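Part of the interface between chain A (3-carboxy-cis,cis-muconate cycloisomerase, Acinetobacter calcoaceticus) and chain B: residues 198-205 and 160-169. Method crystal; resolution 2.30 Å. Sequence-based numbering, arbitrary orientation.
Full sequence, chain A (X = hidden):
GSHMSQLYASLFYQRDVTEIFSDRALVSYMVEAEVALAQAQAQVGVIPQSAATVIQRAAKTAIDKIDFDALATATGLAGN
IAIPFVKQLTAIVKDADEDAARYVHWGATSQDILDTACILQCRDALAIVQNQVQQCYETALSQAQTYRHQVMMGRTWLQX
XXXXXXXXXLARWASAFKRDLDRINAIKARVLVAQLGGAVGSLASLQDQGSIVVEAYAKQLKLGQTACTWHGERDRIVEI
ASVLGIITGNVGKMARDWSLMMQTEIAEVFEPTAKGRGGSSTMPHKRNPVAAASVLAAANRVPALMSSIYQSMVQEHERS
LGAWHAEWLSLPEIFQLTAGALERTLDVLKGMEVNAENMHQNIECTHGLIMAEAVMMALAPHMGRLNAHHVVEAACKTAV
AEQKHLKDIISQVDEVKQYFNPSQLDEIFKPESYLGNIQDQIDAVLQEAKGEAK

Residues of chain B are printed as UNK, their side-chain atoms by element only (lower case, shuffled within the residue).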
# COMPACT_ATOMS: atom_id res chain seq x y z
N GLY A 198 17.83 -18.81 20.28
CA GLY A 198 17.14 -19.03 21.53
C GLY A 198 16.19 -17.90 21.91
O GLY A 198 16.10 -16.86 21.22
N ALA A 199 15.51 -18.08 23.05
CA ALA A 199 14.50 -17.16 23.54
C ALA A 199 14.72 -15.66 23.28
O ALA A 199 13.86 -15.03 22.66
CB ALA A 199 14.24 -17.42 25.03
N VAL A 200 15.85 -15.08 23.72
CA VAL A 200 16.08 -13.65 23.51
C VAL A 200 17.31 -13.43 22.62
O VAL A 200 17.95 -12.37 22.67
CB VAL A 200 16.28 -12.86 24.84
CG1 VAL A 200 14.94 -12.82 25.63
CG2 VAL A 200 17.49 -13.48 25.68
N GLY A 201 17.63 -14.46 21.82
CA GLY A 201 18.73 -14.39 20.88
C GLY A 201 20.10 -14.44 21.54
O GLY A 201 21.08 -14.06 20.89
N SER A 202 20.18 -14.91 22.80
CA SER A 202 21.47 -14.99 23.53
C SER A 202 22.00 -16.43 23.65
O SER A 202 23.10 -16.62 24.11
CB SER A 202 21.31 -14.43 24.94
OG SER A 202 20.49 -15.32 25.66
N LEU A 203 21.22 -17.41 23.20
CA LEU A 203 21.58 -18.82 23.31
C LEU A 203 21.98 -19.12 24.76
O LEU A 203 22.84 -19.95 25.00
CB LEU A 203 22.72 -19.19 22.34
CG LEU A 203 22.34 -19.16 20.83
CD1 LEU A 203 23.56 -19.38 19.90
CD2 LEU A 203 21.26 -20.21 20.56
N ALA A 204 21.33 -18.46 25.72
CA ALA A 204 21.66 -18.66 27.12
C ALA A 204 21.65 -20.16 27.58
O ALA A 204 22.55 -20.59 28.28
CB ALA A 204 20.76 -17.81 28.00
N SER A 205 20.66 -20.95 27.18
CA SER A 205 20.66 -22.34 27.64
C SER A 205 21.82 -23.23 27.09
O SER A 205 22.01 -24.37 27.56
CB SER A 205 19.31 -23.01 27.35
OG SER A 205 19.10 -23.10 25.97
N UNK B 160 8.73 -9.56 29.75
CA UNK B 160 10.10 -9.85 30.18
C UNK B 160 10.40 -11.32 29.97
O UNK B 160 9.54 -12.18 30.20
c UNK B 160 10.54 -7.96 31.82
c UNK B 160 10.92 -7.63 33.24
c UNK B 160 10.31 -9.46 31.63
o UNK B 160 11.19 -8.54 34.03
n UNK B 160 10.96 -6.36 33.58
N UNK B 161 11.59 -11.65 29.48
CA UNK B 161 11.90 -13.06 29.24
C UNK B 161 13.23 -13.48 29.91
O UNK B 161 13.18 -14.16 30.94
c UNK B 161 11.92 -13.35 27.71
N UNK B 162 14.39 -13.08 29.37
CA UNK B 162 15.68 -13.44 29.96
C UNK B 162 16.54 -12.21 29.81
O UNK B 162 16.26 -11.35 28.97
c UNK B 162 16.31 -14.60 29.22
c UNK B 162 15.67 -16.52 30.77
c UNK B 162 16.58 -16.95 28.43
c UNK B 162 15.70 -16.00 29.29
N UNK B 163 17.62 -12.10 30.61
CA UNK B 163 18.51 -10.93 30.52
C UNK B 163 19.24 -10.85 29.20
O UNK B 163 19.50 -11.89 28.59
c UNK B 163 19.54 -11.16 31.65
c UNK B 163 18.93 -12.28 32.49
c UNK B 163 18.20 -13.13 31.49
N UNK B 164 19.57 -9.64 28.76
CA UNK B 164 20.46 -9.42 27.57
C UNK B 164 21.32 -8.23 28.03
O UNK B 164 21.33 -7.92 29.23
c UNK B 164 18.76 -10.14 25.83
c UNK B 164 19.69 -9.01 26.25
c UNK B 164 18.89 -7.70 26.48
c UNK B 164 18.35 -7.07 25.19
N UNK B 165 22.08 -7.58 27.13
CA UNK B 165 22.78 -6.35 27.52
C UNK B 165 22.37 -5.30 26.49
O UNK B 165 21.99 -5.62 25.36
c UNK B 165 24.82 -7.66 28.41
c UNK B 165 24.34 -6.46 27.53
o UNK B 165 24.81 -6.62 26.19
N UNK B 166 22.40 -4.03 26.89
CA UNK B 166 22.05 -2.97 26.00
C UNK B 166 22.99 -3.04 24.80
O UNK B 166 22.59 -2.81 23.67
c UNK B 166 20.76 -0.47 25.10
c UNK B 166 22.10 -0.42 25.79
c UNK B 166 22.26 0.91 26.57
c UNK B 166 22.19 -1.64 26.71
N UNK B 167 24.25 -3.37 25.07
CA UNK B 167 25.22 -3.46 23.99
C UNK B 167 24.78 -4.47 22.95
O UNK B 167 25.09 -4.32 21.77
N UNK B 168 24.09 -5.53 23.35
CA UNK B 168 23.66 -6.48 22.33
C UNK B 168 22.58 -5.84 21.36
O UNK B 168 22.64 -6.05 20.16
c UNK B 168 23.75 -9.36 21.06
n UNK B 168 21.79 -9.63 21.98
c UNK B 168 22.92 -8.85 22.00
n UNK B 168 23.11 -10.44 20.50
c UNK B 168 21.93 -10.58 21.08
c UNK B 168 23.11 -7.73 22.97
N UNK B 169 21.61 -5.08 21.88
CA UNK B 169 20.65 -4.39 21.01
C UNK B 169 21.43 -3.47 20.05
O UNK B 169 21.16 -3.43 18.84
c UNK B 169 19.69 -3.51 21.82
c UNK B 169 18.62 -4.21 22.62
c UNK B 169 17.72 -3.16 23.23
n UNK B 169 15.52 -4.36 22.71
c UNK B 169 16.41 -3.76 23.75
O HOH W 1 20.17 -14.47 28.16
O HOH W 2 18.89 -9.83 22.06

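Position 160 of chain B carries three carbons in a row, the third bearing one oxygen and one nitrogen; the CA-to-CB bond points away from chain A, and the side chain, ending in an amide, touches none of its stretch; it is B:Gln160. At position 161 a single carbon follows CA, and this CB lies 3.7 Å from CG1 of A:Val200, which identifies B:Ala161 and places its methyl against the valine.

Position 162, where the chain turns a corner, has four carbons forked at the second. Its CB sits 3.9 Å from CG2 of A:Val200, and one tip of the fork approaches two alanine methyls. The residue is B:Leu162; its CD1 is 4.2 Å from CB of A:Ala199 and 4.3 Å from CB of A:Ala204. At position 163 three carbons close a ring onto the backbone nitrogen, the mark of B:Pro163. Its CA-to-CB bond points away from chain A, but the carbonyl is used: a water donates to B:Pro163 O (2.7 Å) and accepts from A:Ser202 OG (2.7 Å).

Position 164 shows four carbons forked at the first, with one arm two carbons long, and so is B:Ile164. Its short arm, CG2, packs 3.6 Å from CG2 of A:Val200. Position 165 has one carbon carrying an oxygen and a carbon, out of reach of the chain A stretch: B:Thr165. Position 166, four carbons forked at the second, is also out of reach, and farther off; it is B:Leu166; position 167, with no side-chain atom, is B:Gly167.

Position 168 bears one carbon and then a five-membered ring of three carbons and two nitrogens, B:His168. Its CE1 approaches A:Gly201 O obliquely at 3.6 Å, while a second water lies 2.9 Å from B:His168 ND1 and donates to A:Val200 O at 2.8 Å. The backbone B:His168 N donates to B:Thr165 OG1 at 3.1 Å, capping the helix that starts at 166. Position 169 has four carbons in a row ending in nitrogen, without contact here: B:Lys169.

The contact is apolar at its centre and has no direct hydrogen bond between the stretches. A type I turn from A:Gly198 to A:Gly201, closed by A:Gly201 N donating to A:Gly198 O (2.9 Å), presents A:Val200, whose two methyls meet B:Ala161, B:Leu162 and B:Ile164. The side chain of B:Leu162 extends the packing to A:Ala199 and A:Ala204. Polar groups are linked through the two waters, which bridge gaps that the protein atoms leave unspanned.

Chain B 160-169: QALPITLGHK
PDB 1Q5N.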